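Local coordinates for pfam DUF1093 family protein (Bacillus subtilis, PDB 3NPP), which is of unknown function but belongs to the DUF1093 family and, with a probable signal sequence in its full-length form, is probably exported from the cell, at residues E71-F75 with E76-D80. Numbering follows the deposited sequence.
Sequences EEVKF and EDMPD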
ATOM      1  N   GLU A  71      -7.231  15.212   1.044  1.00 21.12           N
ATOM      2  CA  GLU A  71      -7.282  16.427   0.250  1.00 22.13           C
ATOM      3  C   GLU A  71      -8.685  16.986   0.358  1.00 22.67           C
ATOM      4  O   GLU A  71      -9.637  16.260   0.156  1.00 22.47           O
ATOM      5  CB  GLU A  71      -6.954  16.131  -1.217  1.00 21.96           C
ATOM      6  CG  GLU A  71      -7.088  17.335  -2.148  1.00 24.16           C
ATOM      7  CD  GLU A  71      -6.621  17.080  -3.551  1.00 25.67           C
ATOM      8  OE1 GLU A  71      -6.697  15.931  -4.008  1.00 25.71           O
ATOM      9  OE2 GLU A  71      -6.175  18.048  -4.209  1.00 24.90           O
ATOM     10  N   GLU A  72      -8.818  18.278   0.652  1.00 23.21           N
ATOM     11  CA  GLU A  72     -10.159  18.880   0.664  1.00 23.21           C
ATOM     12  C   GLU A  72     -10.627  19.026  -0.787  1.00 23.38           C
ATOM     13  O   GLU A  72      -9.843  19.447  -1.647  1.00 23.86           O
ATOM     14  CB  GLU A  72     -10.198  20.239   1.364  1.00 23.94           C
ATOM     15  CG  GLU A  72     -11.686  20.851   1.444  1.00 26.26           C
ATOM     16  CD  GLU A  72     -11.776  22.205   2.078  1.00 29.52           C
ATOM     17  OE1 GLU A  72     -10.739  22.836   2.311  1.00 32.92           O
ATOM     18  OE2 GLU A  72     -12.916  22.643   2.347  1.00 34.49           O
ATOM     19  N   VAL A  73     -11.902  18.695  -1.028  1.00 23.48           N
ATOM     20  CA  VAL A  73     -12.595  18.930  -2.323  1.00 23.32           C
ATOM     21  C   VAL A  73     -13.916  19.671  -2.087  1.00 24.58           C
ATOM     22  O   VAL A  73     -14.360  19.806  -0.945  1.00 26.47           O
ATOM     23  CB  VAL A  73     -12.854  17.597  -3.082  1.00 22.94           C
ATOM     24  CG1 VAL A  73     -11.519  16.879  -3.410  1.00 20.71           C
ATOM     25  CG2 VAL A  73     -13.781  16.666  -2.272  1.00 21.20           C
ATOM     26  N   LYS A  74     -14.513  20.215  -3.154  1.00 25.44           N
ATOM     27  CA  LYS A  74     -15.844  20.830  -3.065  1.00 26.49           C
ATOM     28  C   LYS A  74     -16.883  19.837  -3.510  1.00 26.37           C
ATOM     29  O   LYS A  74     -16.603  19.002  -4.341  1.00 25.92           O
ATOM     30  CB  LYS A  74     -15.953  22.091  -3.925  1.00 28.01           C
ATOM     31  CG  LYS A  74     -14.870  23.151  -3.727  1.00 30.39           C
ATOM     32  CD  LYS A  74     -14.784  23.713  -2.336  1.00 34.35           C
ATOM     33  CE  LYS A  74     -15.744  24.824  -2.124  1.00 41.14           C
ATOM     34  NZ  LYS A  74     -15.616  25.268  -0.668  1.00 45.24           N
ATOM     35  N   PHE A  75     -18.107  19.973  -2.977  1.00 27.71           N
ATOM     36  CA  PHE A  75     -19.197  19.034  -3.216  1.00 27.64           C
ATOM     37  C   PHE A  75     -19.435  18.837  -4.707  1.00 28.02           C
ATOM     38  O   PHE A  75     -19.527  17.711  -5.190  1.00 28.38           O
ATOM     39  CB  PHE A  75     -20.468  19.550  -2.533  1.00 29.75           C
ATOM     40  CG  PHE A  75     -21.675  18.688  -2.746  1.00 28.73           C
ATOM     41  CD1 PHE A  75     -21.951  17.631  -1.886  1.00 29.96           C
ATOM     42  CD2 PHE A  75     -22.545  18.949  -3.764  1.00 31.34           C
ATOM     43  CE1 PHE A  75     -23.060  16.815  -2.072  1.00 29.50           C
ATOM     44  CE2 PHE A  75     -23.698  18.141  -3.958  1.00 33.08           C
ATOM     45  CZ  PHE A  75     -23.950  17.085  -3.109  1.00 32.00           C
ATOM     46  N   GLU A  76     -19.491  19.942  -5.437  1.00 29.54           N
ATOM     47  CA  GLU A  76     -19.836  19.924  -6.862  1.00 29.61           C
ATOM     48  C   GLU A  76     -18.828  19.225  -7.786  1.00 29.33           C
ATOM     49  O   GLU A  76     -19.181  18.917  -8.919  1.00 29.96           O
ATOM     50  CB  GLU A  76     -20.135  21.344  -7.376  1.00 31.12           C
ATOM     51  CG  GLU A  76     -18.953  22.351  -7.418  1.00 31.39           C
ATOM     52  CD  GLU A  76     -18.696  23.071  -6.099  1.00 32.17           C
ATOM     53  OE1 GLU A  76     -19.326  22.710  -5.050  1.00 30.30           O
ATOM     54  OE2 GLU A  76     -17.846  23.978  -6.115  1.00 31.11           O
ATOM     55  N   ASP A  77     -17.608  18.945  -7.296  1.00 27.76           N
ATOM     56  CA  ASP A  77     -16.593  18.259  -8.064  1.00 27.42           C
ATOM     57  C   ASP A  77     -16.414  16.802  -7.681  1.00 26.27           C
ATOM     58  O   ASP A  77     -15.608  16.141  -8.286  1.00 25.43           O
ATOM     59  CB  ASP A  77     -15.239  18.961  -7.905  1.00 26.77           C
ATOM     60  CG  ASP A  77     -15.331  20.429  -8.163  1.00 28.20           C
ATOM     61  OD1 ASP A  77     -15.959  20.810  -9.190  1.00 28.86           O
ATOM     62  OD2 ASP A  77     -14.834  21.206  -7.314  1.00 27.70           O
HETATM   63  N   MSE A  78     -17.173  16.300  -6.703  1.00 26.28           N
HETATM   64  CA  MSE A  78     -17.105  14.898  -6.335  1.00 24.43           C
HETATM   65  C   MSE A  78     -17.835  14.087  -7.401  1.00 26.04           C
HETATM   66  O   MSE A  78     -18.719  14.644  -8.129  1.00 27.51           O
HETATM   67  CB  MSE A  78     -17.751  14.672  -4.977  1.00 24.63           C
HETATM   68  CG  MSE A  78     -17.057  15.432  -3.851  1.00 23.88           C
HETATM   69 SE   MSE A  78     -17.679  14.976  -2.100  0.75 22.01          SE
HETATM   70  CE  MSE A  78     -19.626  15.100  -2.320  1.00 22.76           C
ATOM     71  N   PRO A  79     -17.577  12.772  -7.458  1.00 25.93           N
ATOM     72  CA  PRO A  79     -18.369  11.922  -8.365  1.00 26.53           C
ATOM     73  C   PRO A  79     -19.903  12.059  -8.181  1.00 28.03           C
ATOM     74  O   PRO A  79     -20.374  12.247  -7.049  1.00 27.31           O
ATOM     75  CB  PRO A  79     -17.936  10.529  -7.983  1.00 25.35           C
ATOM     76  CG  PRO A  79     -16.526  10.700  -7.521  1.00 25.78           C
ATOM     77  CD  PRO A  79     -16.499  12.004  -6.801  1.00 25.34           C
ATOM     78  N   ASP A  80     -20.648  11.953  -9.278  1.00 28.95           N
ATOM     79  CA  ASP A  80     -22.103  12.224  -9.262  1.00 31.99           C
ATOM     80  C   ASP A  80     -22.855  11.366  -8.267  1.00 32.49           C
ATOM     81  O   ASP A  80     -23.650  11.898  -7.480  1.00 32.20           O
ATOM     82  CB  ASP A  80     -22.742  12.027 -10.664  1.00 33.66           C
ATOM     83  CG  ASP A  80     -22.647  13.272 -11.557  1.00 38.95           C
ATOM     84  OD1 ASP A  80     -21.812  14.173 -11.273  1.00 42.56           O
ATOM     85  OD2 ASP A  80     -23.435  13.342 -12.566  1.00 45.98           O
TER
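The carbonyl oxygen of Lys74 accepts the amide of Asp77, N to O 3.1 Å. One residue on, the amide of Met78 reaches Phe75 O, also at 3.1 Å. Two successive i to i+3 bonds make this a short 3-10 turn, and in both the donor stands above the carbonyl plane. Lys74 and Glu76 suit its exposed side, where charged ends can meet solvent while the lysine stem lies along the carboxylate, Lys74 CB 3.5 Å from Glu76 OE2. Lys74 NZ stays 6.0 Å from Glu76 OE2, too far for a salt bridge; that oxygen instead hydrogen-bonds a glycerol, probably from the crystallisation liquor. Asp77, also polar and exposed, lies beside the lysine stem.

Selenomethionine Met78, the buried member, supplies a flexible apolar arm, which apolar Val73 and Phe75 match. Its CG meets Val73 CG2 at 3.8 Å, and a bend at the last torsion (chi3 -49°) brings CE obliquely to the Phe75 ring, 3.5 Å from CD1. With an alanine here in place of the ring, the Met78 methyl is likely to lose its aromatic partner, and a gap would probably open beside Tyr57, whose ring Phe75 also meets.

The turn thus carries the chain from strand 66-73, outermost in its sheet within this chain, into helix 80-86, with Pro79 as N-cap residue. Met78 lies against Tyr13, Tyr57 and Leu86, joining the three-stranded antiparallel sheet to the C-terminal helix.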